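Local atomic coordinates of beta-n-acetylhexosaminidase (Streptococcus pneumoniae, PDB entry 2YLA), a protein that hydrolyses terminal beta-linked N-acetylhexosamine residues as a family 20 glycoside hydrolase, and probably trims N-glycans as a pneumococcal virulence factor. Residues A226-F231 with S248-G253; N274-W279 with F306-S311; S324-W329 with E344-F349. The protein carries 1 engineered substitution. All coordinates share one frame; numbering follows the deposited sequence.

Interaction 1. Residues A226-F231 with S248-G253. With NAG (2-acetamido-2-deoxy-beta-D-glucopyranose), chain E; NAG (2-acetamido-2-deoxy-beta-D-glucopyranose), chain B.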
loop_
_atom_site.group_PDB
_atom_site.type_symbol
_atom_site.label_atom_id
_atom_site.label_comp_id
_atom_site.label_asym_id
_atom_site.label_seq_id
_atom_site.Cartn_x
_atom_site.Cartn_y
_atom_site.Cartn_z
ATOM N N ALA A 226 -8.220 4.696 0.555
ATOM C CA ALA A 226 -7.677 5.976 0.110
ATOM C C ALA A 226 -6.967 6.662 1.264
ATOM O O ALA A 226 -7.222 6.344 2.430
ATOM C CB ALA A 226 -8.779 6.865 -0.441
ATOM N N PHE A 227 -6.071 7.590 0.937
ATOM C CA PHE A 227 -5.420 8.403 1.957
ATOM C C PHE A 227 -6.403 9.442 2.486
ATOM O O PHE A 227 -7.424 9.722 1.850
ATOM C CB PHE A 227 -4.144 9.062 1.416
ATOM C CG PHE A 227 -3.050 8.081 1.076
ATOM C CD1 PHE A 227 -2.523 7.232 2.050
ATOM C CD2 PHE A 227 -2.540 8.013 -0.216
ATOM C CE1 PHE A 227 -1.517 6.323 1.740
ATOM C CE2 PHE A 227 -1.531 7.108 -0.538
ATOM C CZ PHE A 227 -1.018 6.261 0.443
ATOM N N ASN A 228 -6.096 10.010 3.648
ATOM C CA ASN A 228 -7.039 10.878 4.346
ATOM C C ASN A 228 -7.213 12.281 3.771
ATOM O O ASN A 228 -8.291 12.863 3.893
ATOM C CB ASN A 228 -6.703 10.946 5.841
ATOM C CG ASN A 228 -5.357 11.599 6.120
ATOM O OD1 ASN A 228 -4.342 10.918 6.253
ATOM N ND2 ASN A 228 -5.345 12.925 6.217
ATOM N N ASP A 229 -6.162 12.804 3.135
ATOM C CA ASP A 229 -6.086 14.215 2.712
ATOM C C ASP A 229 -7.412 14.842 2.268
ATOM O O ASP A 229 -7.875 15.818 2.863
ATOM C CB ASP A 229 -5.055 14.405 1.590
ATOM C CG ASP A 229 -3.670 13.925 1.967
ATOM O OD1 ASP A 229 -3.532 12.750 2.373
ATOM O OD2 ASP A 229 -2.713 14.718 1.826
ATOM N N GLY A 230 -8.011 14.269 1.226
ATOM C CA GLY A 230 -9.176 14.858 0.577
ATOM C C GLY A 230 -10.518 14.580 1.216
ATOM O O GLY A 230 -11.533 15.105 0.764
ATOM N N PHE A 231 -10.527 13.764 2.266
ATOM C CA PHE A 231 -11.769 13.392 2.938
ATOM C C PHE A 231 -12.178 14.393 4.015
ATOM O O PHE A 231 -11.452 14.606 4.991
ATOM C CB PHE A 231 -11.668 11.976 3.509
ATOM C CG PHE A 231 -11.825 10.900 2.475
ATOM C CD1 PHE A 231 -10.764 10.552 1.644
ATOM C CD2 PHE A 231 -13.042 10.243 2.319
ATOM C CE1 PHE A 231 -10.912 9.563 0.677
ATOM C CE2 PHE A 231 -13.200 9.250 1.358
ATOM C CZ PHE A 231 -12.132 8.908 0.537
ATOM N N SER A 248 -6.475 5.292 5.056
ATOM C CA SER A 248 -5.062 5.217 5.400
ATOM C C SER A 248 -4.637 6.596 5.913
ATOM O O SER A 248 -4.246 7.473 5.135
ATOM C CB SER A 248 -4.259 4.796 4.164
ATOM O OG SER A 248 -2.865 4.871 4.381
ATOM N N TYR A 249 -4.747 6.793 7.225
ATOM C CA TYR A 249 -4.491 8.099 7.830
ATOM C C TYR A 249 -3.005 8.295 8.107
ATOM O O TYR A 249 -2.401 7.519 8.848
ATOM C CB TYR A 249 -5.307 8.284 9.117
ATOM C CG TYR A 249 -5.488 9.735 9.519
ATOM C CD1 TYR A 249 -4.465 10.437 10.162
ATOM C CD2 TYR A 249 -6.680 10.411 9.252
ATOM C CE1 TYR A 249 -4.622 11.768 10.522
ATOM C CE2 TYR A 249 -6.846 11.747 9.612
ATOM C CZ TYR A 249 -5.811 12.417 10.246
ATOM O OH TYR A 249 -5.963 13.732 10.612
ATOM N N TRP A 250 -2.424 9.334 7.513
ATOM C CA TRP A 250 -0.991 9.580 7.651
ATOM C C TRP A 250 -0.636 10.857 8.418
ATOM O O TRP A 250 0.374 10.895 9.121
ATOM C CB TRP A 250 -0.282 9.525 6.289
ATOM C CG TRP A 250 -0.446 10.740 5.428
ATOM C CD1 TRP A 250 -1.521 11.054 4.654
ATOM C CD2 TRP A 250 0.505 11.797 5.243
ATOM N NE1 TRP A 250 -1.306 12.245 4.003
ATOM C CE2 TRP A 250 -0.069 12.722 4.346
ATOM C CE3 TRP A 250 1.785 12.055 5.752
ATOM C CZ2 TRP A 250 0.589 13.887 3.944
ATOM C CZ3 TRP A 250 2.442 13.216 5.355
ATOM C CH2 TRP A 250 1.839 14.117 4.459
ATOM N N SER A 251 -1.464 11.890 8.280
ATOM C CA SER A 251 -1.202 13.192 8.895
ATOM C C SER A 251 -2.450 14.062 8.933
ATOM O O SER A 251 -3.375 13.871 8.143
ATOM C CB SER A 251 -0.097 13.929 8.131
ATOM O OG SER A 251 0.081 15.246 8.622
ATOM N N LYS A 252 -2.469 15.020 9.855
ATOM C CA LYS A 252 -3.524 16.029 9.890
ATOM C C LYS A 252 -3.102 17.276 9.107
ATOM O O LYS A 252 -3.870 18.228 8.961
ATOM C CB LYS A 252 -3.887 16.385 11.331
ATOM C CG LYS A 252 -5.280 16.984 11.487
ATOM C CD LYS A 252 -5.660 17.159 12.943
ATOM C CE LYS A 252 -5.006 18.376 13.548
ATOM N NZ LYS A 252 -5.480 18.553 14.932
ATOM N N GLY A 253 -1.877 17.253 8.594
ATOM C CA GLY A 253 -1.353 18.355 7.804
ATOM C C GLY A 253 -0.556 19.339 8.636
ATOM O O GLY A 253 -0.082 19.016 9.729
HETATM C C1 NAG E . 3.981 12.757 1.813
HETATM C C2 NAG E . 3.355 12.073 0.570
HETATM C C3 NAG E . 4.222 11.019 -0.128
HETATM C C4 NAG E . 5.678 11.141 0.283
HETATM C C5 NAG E . 5.757 11.023 1.802
HETATM C C6 NAG E . 7.200 11.017 2.293
HETATM C C7 NAG E . 1.658 10.536 1.626
HETATM C C8 NAG E . 0.193 10.216 1.640
HETATM N N2 NAG E . 2.011 11.539 0.811
HETATM O O3 NAG E . 4.112 11.158 -1.528
HETATM O O4 NAG E . 6.432 10.138 -0.356
HETATM O O5 NAG E . 5.070 12.083 2.451
HETATM O O6 NAG E . 7.768 12.303 2.168
HETATM O O7 NAG E . 2.428 9.890 2.337
HETATM C C1 NAG B . 5.790 15.071 7.234
HETATM C C2 NAG B . 4.889 14.355 8.246
HETATM C C3 NAG B . 5.773 13.468 9.133
HETATM C C4 NAG B . 6.693 12.574 8.292
HETATM C C5 NAG B . 7.356 13.320 7.126
HETATM C C6 NAG B . 8.021 12.350 6.155
HETATM C C7 NAG B . 4.062 15.956 10.102
HETATM C C8 NAG B . 5.272 15.859 10.996
HETATM N N2 NAG B . 3.976 15.277 8.941
HETATM O O3 NAG B . 4.976 12.679 9.990
HETATM O O4 NAG B . 7.687 12.031 9.133
HETATM O O5 NAG B . 6.410 14.100 6.415
HETATM O O6 NAG B . 8.276 13.004 4.931
HETATM O O7 NAG B . 3.137 16.682 10.467
#
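The carboxamide of N228 stacks on the ring of Y249, with the two planes 17° apart and N228 CG 3.6 Å above the ring, offset toward its rim. The W250 indole has S251 CB over one face and the acetamido methyl C8 of the chain E N-acetylglucosamine over the other, while D229 lies at its edge. That methyl also sits over the centre of the F227 ring, 3.8 Å above its plane, so F227 and W250 both pack against it. At the F227 edge, S248 OG is 3.3 Å from F227 CE1; the hydroxyl is hydrogen-bonded to T275.

N228 has CG tucked between its own N and carbonyl carbon (chi1 65°), which sets the amide across the backbone following Y249: W250 N donates to N228 OD1 at 2.8 Å, and N228 ND2 donates to S251 O at 2.9 Å. W250 NE1 reaches D229 OD1 at 2.8 Å, on the syn side of the carboxylate and in the indole plane; this bond helps to hold the indole's rotation, while D229 OD2 is held by Y257.

The ends of parallel TIM-barrel strands 223-227 and 246-249 pair at F227 and S248, S248 N donating to A226 O (2.9 Å), and the side-chain bonds lie in the loops that follow. Strand 176-180 pairs with 223-227 on the far side from 246-249, and helix 262-267 packs against N228 and Y249 through L265.

Interaction 2. Residues N274-W279 with F306-S311. With NAG (2-acetamido-2-deoxy-beta-D-glucopyranose), chain B.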
loop_
_atom_site.group_PDB
_atom_site.type_symbol
_atom_site.label_atom_id
_atom_site.label_comp_id
_atom_site.label_asym_id
_atom_site.label_seq_id
_atom_site.Cartn_x
_atom_site.Cartn_y
_atom_site.Cartn_z
ATOM N N ASN A 274 -3.698 2.676 10.255
ATOM C CA ASN A 274 -2.763 3.603 10.881
ATOM C C ASN A 274 -1.457 3.709 10.093
ATOM O O ASN A 274 -0.559 2.873 10.226
ATOM C CB ASN A 274 -2.507 3.201 12.339
ATOM C CG ASN A 274 -1.800 4.286 13.143
ATOM O OD1 ASN A 274 -1.664 5.430 12.703
ATOM N ND2 ASN A 274 -1.349 3.924 14.340
ATOM N N THR A 275 -1.378 4.743 9.260
ATOM C CA THR A 275 -0.237 4.965 8.377
ATOM C C THR A 275 0.547 6.183 8.875
ATOM O O THR A 275 0.918 7.074 8.106
ATOM C CB THR A 275 -0.715 5.133 6.914
ATOM O OG1 THR A 275 -1.580 4.043 6.579
ATOM C CG2 THR A 275 0.452 5.155 5.936
ATOM N N ASN A 276 0.791 6.193 10.184
ATOM C CA ASN A 276 1.436 7.301 10.880
ATOM C C ASN A 276 2.719 7.753 10.194
ATOM O O ASN A 276 3.628 6.953 9.968
ATOM C CB ASN A 276 1.731 6.894 12.328
ATOM C CG ASN A 276 1.851 8.081 13.264
ATOM O OD1 ASN A 276 2.617 9.012 13.017
ATOM N ND2 ASN A 276 1.098 8.047 14.354
ATOM N N GLY A 277 2.777 9.040 9.864
ATOM C CA GLY A 277 3.929 9.633 9.186
ATOM C C GLY A 277 5.236 9.545 9.953
ATOM O O GLY A 277 6.308 9.675 9.366
ATOM N N ASP A 278 5.145 9.322 11.263
ATOM C CA ASP A 278 6.319 9.149 12.125
ATOM C C ASP A 278 7.199 7.979 11.704
ATOM O O ASP A 278 8.417 8.020 11.885
ATOM C CB ASP A 278 5.894 8.940 13.578
ATOM C CG ASP A 278 5.315 10.188 14.214
ATOM O OD1 ASP A 278 5.242 11.246 13.546
ATOM O OD2 ASP A 278 4.925 10.100 15.400
ATOM N N TRP A 279 6.571 6.942 11.152
ATOM C CA TRP A 279 7.265 5.721 10.753
ATOM C C TRP A 279 7.808 5.789 9.319
ATOM O O TRP A 279 8.295 4.789 8.784
ATOM C CB TRP A 279 6.332 4.512 10.904
ATOM C CG TRP A 279 5.706 4.344 12.272
ATOM C CD1 TRP A 279 6.308 4.535 13.488
ATOM C CD2 TRP A 279 4.366 3.918 12.554
ATOM N NE1 TRP A 279 5.419 4.272 14.504
ATOM C CE2 TRP A 279 4.222 3.889 13.960
ATOM C CE3 TRP A 279 3.269 3.567 11.754
ATOM C CZ2 TRP A 279 3.024 3.522 14.585
ATOM C CZ3 TRP A 279 2.078 3.203 12.374
ATOM C CH2 TRP A 279 1.967 3.184 13.778
ATOM N N PHE A 306 1.571 1.689 18.590
ATOM C CA PHE A 306 1.023 0.958 17.441
ATOM C C PHE A 306 -0.349 1.457 16.995
ATOM O O PHE A 306 -0.627 1.531 15.799
ATOM C CB PHE A 306 0.956 -0.543 17.757
ATOM C CG PHE A 306 0.584 -1.408 16.581
ATOM C CD1 PHE A 306 1.565 -1.921 15.741
ATOM C CD2 PHE A 306 -0.747 -1.724 16.325
ATOM C CE1 PHE A 306 1.224 -2.728 14.654
ATOM C CE2 PHE A 306 -1.099 -2.525 15.242
ATOM C CZ PHE A 306 -0.109 -3.033 14.406
ATOM N N ASN A 307 -1.201 1.792 17.957
ATOM C CA ASN A 307 -2.558 2.236 17.663
ATOM C C ASN A 307 -2.708 3.751 17.579
ATOM O O ASN A 307 -3.827 4.256 17.453
ATOM C CB ASN A 307 -3.535 1.684 18.707
ATOM C CG ASN A 307 -3.611 0.170 18.700
ATOM O OD1 ASN A 307 -3.689 -0.459 19.756
ATOM N ND2 ASN A 307 -3.592 -0.426 17.510
ATOM N N GLN A 308 -1.591 4.476 17.646
ATOM C CA GLN A 308 -1.644 5.935 17.679
ATOM C C GLN A 308 -1.662 6.554 16.294
ATOM O O GLN A 308 -0.720 6.390 15.517
ATOM C CB GLN A 308 -0.490 6.523 18.494
ATOM C CG GLN A 308 -0.766 7.943 18.965
ATOM C CD GLN A 308 0.464 8.639 19.489
ATOM O OE1 GLN A 308 0.725 8.639 20.692
ATOM N NE2 GLN A 308 1.235 9.237 18.588
ATOM N N LEU A 309 -2.739 7.273 16.002
ATOM C CA LEU A 309 -2.888 7.972 14.734
ATOM C C LEU A 309 -2.253 9.352 14.829
ATOM O O LEU A 309 -2.270 9.979 15.890
ATOM C CB LEU A 309 -4.366 8.084 14.362
ATOM C CG LEU A 309 -5.073 6.758 14.052
ATOM C CD1 LEU A 309 -6.490 6.775 14.566
ATOM C CD2 LEU A 309 -5.036 6.442 12.565
ATOM N N ALA A 310 -1.684 9.817 13.718
ATOM C CA ALA A 310 -1.006 11.114 13.669
ATOM C C ALA A 310 -1.902 12.239 14.178
ATOM O O ALA A 310 -3.102 12.262 13.894
ATOM C CB ALA A 310 -0.524 11.414 12.259
ATOM N N SER A 311 -1.297 13.151 14.942
ATOM C CA SER A 311 -1.959 14.323 15.542
ATOM C C SER A 311 -2.762 14.019 16.808
ATOM O O SER A 311 -3.411 14.905 17.363
ATOM C CB SER A 311 -2.812 15.093 14.518
ATOM O OG SER A 311 -4.023 14.413 14.218
HETATM C C1 NAG B . 5.790 15.071 7.234
HETATM C C2 NAG B . 4.889 14.355 8.246
HETATM C C3 NAG B . 5.773 13.468 9.133
HETATM C C4 NAG B . 6.693 12.574 8.292
HETATM C C5 NAG B . 7.356 13.320 7.126
HETATM C C6 NAG B . 8.021 12.350 6.155
HETATM C C7 NAG B . 4.062 15.956 10.102
HETATM C C8 NAG B . 5.272 15.859 10.996
HETATM N N2 NAG B . 3.976 15.277 8.941
HETATM O O3 NAG B . 4.976 12.679 9.990
HETATM O O4 NAG B . 7.687 12.031 9.133
HETATM O O5 NAG B . 6.410 14.100 6.415
HETATM O O6 NAG B . 8.276 13.004 4.931
HETATM O O7 NAG B . 3.137 16.682 10.467
HETATM O O HOH W 1 -2.099 8.095 11.373
HETATM O O HOH W 2 2.024 10.217 16.106
#
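The carbonyl oxygen of Q308 receives two asparagine amides: N276 ND2 donates to Q308 O at 2.7 Å, and N274 ND2 makes a weak bond to the same atom. N274 ND2 also donates to F306 O at 2.9 Å. In this TIM barrel, 274-279 begins on the last residue of strand 272-274 and runs into a 3-10 turn at 277-279; residues 306-311 form a loop before strand 321-329. An Asx turn orients N276: its OD1 accepts from D278 N at 3.1 Å, with CG anti to the N276 backbone N (chi1 -156°), which turns ND2 to the other loop. F306 O lies in the N274 amide plane, and Q308 O in that of N276, but each carbonyl is met from above its own plane.

One water donates to N274 OD1 and accepts from A310 N; another accepts from N276 ND2 at 2.9 Å and donates to D278 OD2, itself bonded to T304. On the glycan side, O4 of the chain B N-acetylglucosamine donates to G277 O at 2.7 Å.

Packing is sparser. L309 CD2 rests 3.5 Å from N274 OD1, and the W279 indole has N276 CB over one face, while its CH2 edge is 3.7 Å from F306 O.

Interaction 3. Residues S324-W329 with E344-F349. With NAG (2-acetamido-2-deoxy-beta-D-glucopyranose), chain E.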
loop_
_atom_site.group_PDB
_atom_site.type_symbol
_atom_site.label_atom_id
_atom_site.label_comp_id
_atom_site.label_asym_id
_atom_site.label_seq_id
_atom_site.Cartn_x
_atom_site.Cartn_y
_atom_site.Cartn_z
ATOM N N SER A 324 -1.909 -1.332 11.397
ATOM C CA SER A 324 -0.934 -0.286 11.116
ATOM C C SER A 324 -0.124 -0.544 9.852
ATOM O O SER A 324 0.074 -1.696 9.457
ATOM C CB SER A 324 -0.005 -0.083 12.313
ATOM O OG SER A 324 -0.692 0.556 13.375
ATOM N N MET A 325 0.335 0.544 9.231
ATOM C CA MET A 325 1.188 0.476 8.043
ATOM C C MET A 325 2.480 1.282 8.213
ATOM O O MET A 325 2.453 2.436 8.639
ATOM C CB MET A 325 0.424 0.926 6.788
ATOM C CG MET A 325 1.227 0.808 5.494
ATOM S SD MET A 325 0.243 0.669 3.987
ATOM C CE MET A 325 -0.383 2.334 3.783
ATOM N N LEU A 326 3.604 0.651 7.885
ATOM C CA LEU A 326 4.910 1.302 7.865
ATOM C C LEU A 326 5.276 1.608 6.414
ATOM O O LEU A 326 5.249 0.716 5.561
ATOM C CB LEU A 326 5.962 0.386 8.490
ATOM C CG LEU A 326 7.335 0.967 8.828
ATOM C CD1 LEU A 326 7.402 1.304 10.299
ATOM C CD2 LEU A 326 8.400 -0.054 8.499
ATOM N N SER A 327 5.626 2.860 6.137
ATOM C CA SER A 327 5.738 3.319 4.752
ATOM C C SER A 327 7.138 3.763 4.325
ATOM O O SER A 327 7.752 4.628 4.955
ATOM C CB SER A 327 4.715 4.423 4.480
ATOM O OG SER A 327 3.413 4.009 4.858
ATOM N N ILE A 328 7.617 3.152 3.242
ATOM C CA ILE A 328 8.907 3.470 2.630
ATOM C C ILE A 328 8.674 4.226 1.317
ATOM O O ILE A 328 7.943 3.750 0.451
ATOM C CB ILE A 328 9.742 2.185 2.353
ATOM C CG1 ILE A 328 9.865 1.311 3.615
ATOM C CG2 ILE A 328 11.116 2.536 1.761
ATOM C CD1 ILE A 328 10.742 1.884 4.739
ATOM N N TRP A 329 9.307 5.389 1.174
ATOM C CA TRP A 329 9.053 6.277 0.039
ATOM C C TRP A 329 10.295 6.575 -0.794
ATOM O O TRP A 329 11.416 6.568 -0.283
ATOM C CB TRP A 329 8.441 7.588 0.525
ATOM C CG TRP A 329 7.198 7.396 1.324
ATOM C CD1 TRP A 329 7.102 7.340 2.679
ATOM C CD2 TRP A 329 5.867 7.221 0.819
ATOM N NE1 TRP A 329 5.797 7.151 3.055
ATOM C CE2 TRP A 329 5.017 7.072 1.932
ATOM C CE3 TRP A 329 5.310 7.182 -0.467
ATOM C CZ2 TRP A 329 3.641 6.883 1.805
ATOM C CZ3 TRP A 329 3.940 6.999 -0.593
ATOM C CH2 TRP A 329 3.121 6.850 0.537
ATOM N N GLU A 344 15.831 -3.316 8.559
ATOM C CA GLU A 344 16.129 -2.888 9.926
ATOM C C GLU A 344 14.955 -2.135 10.550
ATOM O O GLU A 344 14.634 -2.340 11.724
ATOM C CB GLU A 344 17.395 -2.023 9.954
ATOM C CG GLU A 344 17.898 -1.692 11.357
ATOM C CD GLU A 344 19.137 -0.812 11.357
ATOM O OE1 GLU A 344 19.656 -0.487 10.265
ATOM O OE2 GLU A 344 19.595 -0.443 12.461
ATOM N N LEU A 345 14.331 -1.261 9.760
ATOM C CA LEU A 345 13.162 -0.505 10.201
ATOM C C LEU A 345 11.955 -1.422 10.359
ATOM O O LEU A 345 11.186 -1.281 11.312
ATOM C CB LEU A 345 12.851 0.638 9.229
ATOM C CG LEU A 345 11.598 1.496 9.443
ATOM C CD1 LEU A 345 11.533 2.098 10.841
ATOM C CD2 LEU A 345 11.524 2.586 8.392
ATOM N N MET A 346 11.803 -2.361 9.429
ATOM C CA MET A 346 10.739 -3.355 9.507
ATOM C C MET A 346 10.866 -4.165 10.791
ATOM O O MET A 346 9.876 -4.403 11.484
ATOM C CB MET A 346 10.778 -4.285 8.296
ATOM C CG MET A 346 10.111 -3.735 7.053
ATOM S SD MET A 346 10.366 -4.793 5.617
ATOM C CE MET A 346 9.523 -6.291 6.116
ATOM N N THR A 347 12.097 -4.569 11.103
ATOM C CA THR A 347 12.390 -5.347 12.302
ATOM C C THR A 347 12.057 -4.562 13.567
ATOM O O THR A 347 11.387 -5.080 14.463
ATOM C CB THR A 347 13.870 -5.809 12.333
ATOM O OG1 THR A 347 14.156 -6.579 11.160
ATOM C CG2 THR A 347 14.157 -6.658 13.566
ATOM N N ALA A 348 12.515 -3.314 13.630
ATOM C CA ALA A 348 12.291 -2.471 14.802
ATOM C C ALA A 348 10.800 -2.354 15.129
ATOM O O ALA A 348 10.391 -2.537 16.278
ATOM C CB ALA A 348 12.923 -1.101 14.602
ATOM N N PHE A 349 9.999 -2.075 14.101
ATOM C CA PHE A 349 8.545 -1.954 14.223
ATOM C C PHE A 349 7.911 -3.243 14.747
ATOM O O PHE A 349 6.986 -3.199 15.560
ATOM C CB PHE A 349 7.943 -1.546 12.867
ATOM C CG PHE A 349 6.492 -1.133 12.929
ATOM C CD1 PHE A 349 6.036 -0.247 13.907
ATOM C CD2 PHE A 349 5.588 -1.606 11.980
ATOM C CE1 PHE A 349 4.696 0.135 13.952
ATOM C CE2 PHE A 349 4.248 -1.223 12.015
ATOM C CZ PHE A 349 3.802 -0.353 13.002
HETATM C C1 NAG E . 3.981 12.757 1.813
HETATM C C2 NAG E . 3.355 12.073 0.570
HETATM C C3 NAG E . 4.222 11.019 -0.128
HETATM C C4 NAG E . 5.678 11.141 0.283
HETATM C C5 NAG E . 5.757 11.023 1.802
HETATM C C6 NAG E . 7.200 11.017 2.293
HETATM C C7 NAG E . 1.658 10.536 1.626
HETATM C C8 NAG E . 0.193 10.216 1.640
HETATM N N2 NAG E . 2.011 11.539 0.811
HETATM O O3 NAG E . 4.112 11.158 -1.528
HETATM O O4 NAG E . 6.432 10.138 -0.356
HETATM O O5 NAG E . 5.070 12.083 2.451
HETATM O O6 NAG E . 7.768 12.303 2.168
HETATM O O7 NAG E . 2.428 9.890 2.337
#
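Strand 324-329 and helix 344-349 run nearly antiparallel, their N-to-C directions 164° apart, with a closest axis approach of 10.1 Å. Their CA atoms come nearest at L326 and M346, 7.6 Å apart, and no hydrogen bond joins the two backbones; side chains alone bridge the gap. From the extended strand, S324, L326 and I328 turn their CB atoms toward the helix, whereas those of M325 and S327 point away from it. L345 and F349, one helical turn apart, answer from the other side.

L326 touches three helix residues, its two methyls going to different partners. Its CG is anti to the backbone N (chi1 -168°), and from there CD1 lies over the face of the F349 ring in a CH-pi contact, 4.0 Å from the centroid and 26° off the normal. The second methyl, CD2, meets L345 CG at 3.7 Å and also reaches M346 CG.

Strand 321-329 lies between 10-16 and 272-274 in the parallel sheet of the TIM barrel, and this contact is the packing of that barrel wall against helix 339-351 in the outer layer. Toward the strand's end, I328 CD1 touches L345 CD2 at 3.8 Å, the two side chains lying alongside each other and pointing opposite ways. At its start, S324 CB comes up to the F349 ring edge, in plane and 3.9 Å from CZ; S324 OG bonds instead to F306 O. The F349 ring also meets those of W279 and F357, the latter edge-to-face, and M346 packs on K33 and L37 of helix 24-37.

W329 belongs to the glycan side. One face of its indole carries the chain E N-acetylglucosamine, whose C5 is 3.8 Å above the plane; R19, D331 and Y280 hydrogen-bond that sugar.

In the fold
The three interactions follow one another along the chain, and all lie in the family 20 catalytic domain. The barrel strands 223-227, 246-249, 272-274 and 321-329 are successive neighbours in the sheet and tie them together. Interactions 1 and 2, with centres 11 Å apart, join through Y249 O to T275 N (3.0 Å); interactions 2 and 3, 12 Å apart, join through N274 O to M325 N (2.7 Å). Interactions 1 and 3 are 18 Å apart, yet both touch the chain E sugar, while 1 and 2 share the chain B sugar. The sugars lie at the strand ends, consistent with a TIM-barrel active site; interaction 3 meets one through W329 and reaches outward to helix 339-351.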